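Local coordinates for transcription elongation factor Spt5 (Methanocaldococcus jannaschii, PDB 3LPE), which stimulates transcription elongation as a heterodimer with Spt4, its NGN domain, the part present here, mediating the interaction with RNA polymerase, at the interface of chains A and B. Residues are numbered along the deposited sequence; one frame, centred on the assembly and turned at random. Chains: chain A, Putative transcription antitermination protein nusG; chain B, DNA-directed RNA polymerase subunit E''.

Both contacts belong to the Spt4/Spt5 heterodimer interface, and the centres of their C-alpha atoms lie about 14 Å apart. They share strand 40-45 of the NGN domain: its end, A:Ala45, pairs with Spt4 in contact 1, while A:Ser42, three residues earlier, supports the polar cluster of contact 2. On the Spt4 side, strand 30-33 serves contact 1 and helix 40-44 contact 2, so chain B pairs with the end of strand 40-45 and then lays its helix against strands 12-17 and 52-57 and helix 83-90. Contact 2 adds a carboxylate bonded from both chains and an isoleucine plug; together they should fix the proteins' relative orientation.

Contact 1: the interface of chains A and B. Residues chain A 23, 45, 47; chain B 27, 29-30.
With CG anti to its carbonyl carbon (chi1 -77°) and the rest of the chain extended, A:Lys23 runs from helix 22-35 of the Spt5 NGN domain straight across to Spt4. B:Trp27 answers with chi1 60°, its CG lodged between the backbone N and the carbonyl carbon, which sends the indole back towards the lysine. The two meet tip to tip: the terminal amine nitrogen NZ sits 3.4 Å from CZ3, at the far end of the benzo ring, and CE packs on the same carbon. On the way the lysine passes B:Leu30; the side chains cross obliquely, with lysine CG 3.7 Å from the leucine methyl CD2. The aliphatic stem is therefore used as a greasy surface and the amine end is carried on to the tryptophan. A:Glu47, poorly ordered, offers a loose salt bridge from the same subunit, its OE1 3.8 Å from A:Lys23 NZ.

Beneath these side chains the backbones form an antiparallel beta bridge that joins strand 40-45 of Spt5 to strand 30-33 of Spt4. A:Ala45 N donates to B:Leu30 O at 2.7 Å, nearly straight at the hydrogen (173°). The return bond, B:Leu30 N to A:Ala45 O, is 2.9 Å long. B:Gly29 precedes this pair, its CA 3.7 Å from A:Ala45 O, and turns its own carbonyl O to the edge of the B:Trp27 ring, in plane.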
# COMPACT_ATOMS: atom_id res chain seq x y z
N LYS A 23 -7.59 -4.06 -2.46
CA LYS A 23 -7.46 -2.60 -2.58
C LYS A 23 -8.47 -1.88 -1.70
O LYS A 23 -8.14 -0.87 -1.07
CB LYS A 23 -7.64 -2.16 -4.03
CG LYS A 23 -6.42 -2.41 -4.91
CD LYS A 23 -6.79 -2.15 -6.37
CE LYS A 23 -5.65 -2.40 -7.31
NZ LYS A 23 -6.05 -2.09 -8.70
N ALA A 45 -0.96 -3.69 -1.81
CA ALA A 45 -1.89 -4.66 -2.36
C ALA A 45 -1.45 -5.00 -3.76
O ALA A 45 -1.64 -4.20 -4.67
CB ALA A 45 -3.33 -4.13 -2.35
N GLU A 47 -1.47 -7.39 -7.20
CA GLU A 47 -2.36 -8.25 -7.98
C GLU A 47 -1.85 -9.68 -7.98
O GLU A 47 -2.60 -10.61 -8.22
CB GLU A 47 -2.47 -7.75 -9.43
CG GLU A 47 -3.32 -6.51 -9.58
CD GLU A 47 -4.73 -6.71 -9.03
OE1 GLU A 47 -5.26 -5.77 -8.39
OE2 GLU A 47 -5.29 -7.80 -9.25
N TRP B 27 -3.71 1.07 -14.97
CA TRP B 27 -2.71 0.86 -13.94
C TRP B 27 -3.07 -0.36 -13.11
O TRP B 27 -4.23 -0.79 -13.07
CB TRP B 27 -2.58 2.10 -13.04
CG TRP B 27 -3.84 2.50 -12.31
CD1 TRP B 27 -4.79 3.36 -12.76
CD2 TRP B 27 -4.28 2.04 -11.02
NE1 TRP B 27 -5.81 3.46 -11.84
CE2 TRP B 27 -5.51 2.67 -10.76
CE3 TRP B 27 -3.76 1.17 -10.07
CZ2 TRP B 27 -6.23 2.46 -9.58
CZ3 TRP B 27 -4.47 0.95 -8.89
CH2 TRP B 27 -5.70 1.60 -8.66
N GLY B 29 -2.00 -2.61 -9.32
CA GLY B 29 -1.34 -2.74 -8.05
C GLY B 29 -1.55 -1.48 -7.24
O GLY B 29 -1.79 -0.44 -7.82
N LEU B 30 -1.44 -1.58 -5.92
CA LEU B 30 -1.66 -0.43 -5.05
C LEU B 30 -0.64 -0.39 -3.93
O LEU B 30 -0.46 -1.38 -3.19
CB LEU B 30 -3.09 -0.46 -4.48
CG LEU B 30 -3.44 0.56 -3.39
CD1 LEU B 30 -3.24 1.97 -3.91
CD2 LEU B 30 -4.89 0.36 -2.95

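Contact 2: the interface of chains A and B. Residues chain A 12, 42, 56, 83, 86, 90; chain B 39-41, 44.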
# COMPACT_ATOMS: atom_id res chain seq x y z
N ILE A 12 6.92 -5.91 8.78
CA ILE A 12 5.87 -5.95 7.78
C ILE A 12 5.05 -7.22 8.02
O ILE A 12 5.60 -8.28 8.26
CB ILE A 12 6.45 -6.02 6.37
CG1 ILE A 12 7.33 -4.78 6.11
CG2 ILE A 12 5.34 -6.04 5.35
CD1 ILE A 12 8.31 -4.99 4.98
N SER A 42 3.15 1.97 5.52
CA SER A 42 2.72 1.73 4.15
C SER A 42 1.85 0.49 4.09
O SER A 42 1.86 -0.31 5.02
CB SER A 42 3.91 1.61 3.18
OG SER A 42 4.56 0.36 3.34
N GLU A 56 3.16 -2.46 6.54
CA GLU A 56 4.42 -2.09 7.20
C GLU A 56 4.10 -1.22 8.43
O GLU A 56 3.46 -0.16 8.32
CB GLU A 56 5.30 -1.34 6.20
CG GLU A 56 6.72 -1.04 6.67
CD GLU A 56 7.50 -0.21 5.68
OE1 GLU A 56 8.74 -0.21 5.75
OE2 GLU A 56 6.88 0.43 4.81
N ILE A 83 11.88 -7.78 3.81
CA ILE A 83 11.79 -6.82 2.72
C ILE A 83 12.13 -7.45 1.36
O ILE A 83 11.52 -7.12 0.34
CB ILE A 83 12.68 -5.57 2.99
CG1 ILE A 83 12.38 -4.46 1.99
CG2 ILE A 83 14.15 -5.94 3.00
CD1 ILE A 83 10.99 -3.82 2.18
N ILE A 86 9.30 -8.92 -0.55
CA ILE A 86 8.38 -7.92 -1.04
C ILE A 86 8.84 -7.21 -2.32
O ILE A 86 8.03 -6.88 -3.18
CB ILE A 86 8.13 -6.89 0.08
CG1 ILE A 86 7.27 -7.52 1.17
CG2 ILE A 86 7.49 -5.61 -0.46
CD1 ILE A 86 7.00 -6.61 2.32
N LEU A 90 7.16 -5.07 -6.18
CA LEU A 90 7.23 -3.64 -6.49
C LEU A 90 7.27 -3.35 -7.99
O LEU A 90 6.72 -2.36 -8.45
CB LEU A 90 8.43 -3.00 -5.81
CG LEU A 90 8.12 -2.27 -4.51
CD1 LEU A 90 6.92 -2.87 -3.82
CD2 LEU A 90 9.33 -2.29 -3.59
N SER B 39 9.03 4.55 5.93
CA SER B 39 8.71 3.34 5.17
C SER B 39 9.90 2.80 4.35
O SER B 39 10.38 3.46 3.43
CB SER B 39 7.49 3.59 4.27
OG SER B 39 7.31 2.52 3.38
N GLU B 40 10.34 1.59 4.68
CA GLU B 40 11.37 0.92 3.91
C GLU B 40 10.83 0.54 2.53
O GLU B 40 11.54 0.65 1.54
CB GLU B 40 11.93 -0.29 4.68
CG GLU B 40 13.12 -0.99 4.00
CD GLU B 40 13.81 -2.06 4.86
OE1 GLU B 40 13.11 -2.86 5.55
OE2 GLU B 40 15.06 -2.12 4.82
N ILE B 41 9.56 0.12 2.45
CA ILE B 41 8.95 -0.19 1.16
C ILE B 41 8.90 1.04 0.23
O ILE B 41 9.21 0.94 -0.96
CB ILE B 41 7.52 -0.80 1.33
CG1 ILE B 41 7.60 -2.10 2.13
CG2 ILE B 41 6.88 -1.03 -0.04
CD1 ILE B 41 6.23 -2.72 2.48
N LYS B 44 12.29 1.54 -1.22
CA LYS B 44 12.59 0.59 -2.30
C LYS B 44 11.82 0.94 -3.56
O LYS B 44 12.27 0.65 -4.67
CB LYS B 44 12.26 -0.85 -1.87
CG LYS B 44 13.14 -1.38 -0.74
CD LYS B 44 14.58 -1.60 -1.19
CE LYS B 44 15.38 -2.30 -0.10
NZ LYS B 44 16.80 -2.57 -0.52
O HOH W 1 10.64 -2.68 6.56
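A:Glu56 and the start of Spt4 helix 40-44 make the polar half of this heterodimer contact. The glutamate leaves strand 52-57 of the NGN domain with CG anti to the backbone N (chi1 -173°) and stays extended, which delivers its carboxylate to B:Ser39 and the first turn of the helix. OE1 accepts from B:Glu40 N at 2.6 Å on its syn side, a distinctly bent bond; a weak bond from B:Ile41 N reaches the same oxygen. OE2 takes two hydroxyls: B:Ser39 OG at 2.6 Å on the syn side and, from its own subunit, A:Ser42 OG at 2.7 Å on the anti side. Gripped at both oxygens, the carboxylate has its rotation fixed, and it appears to cap the amino end of the helix from the partner chain. The helix amino end probably favours its negative charge, though the neighbouring B:Glu40 carboxylate may work against this. That carboxylate lies nearly parallel to it, 13° between planes, and one water links OE1 of each.

Apolar packing centres on B:Ile41, which buries 78 Å² against Spt5. Its CG1 is anti to the carbonyl carbon (chi1 -61°), pointing CD1 in among the methyls of A:Ile12 and A:Ile86; each of their CD1 atoms is 4.0 Å from it. A:Ile12 comes in obliquely, A:Ile86 at about a right angle. A:Ile83 slides past in the opposite direction, its CD1 3.8 Å from B:Ile41 CG1, while its CB and CG1 lie against the B:Glu40 side chain. Further along helix 83-90, A:Leu90 crosses B:Lys44 at about a right angle, its methyl CD2 resting 3.7 Å from the lysine CB.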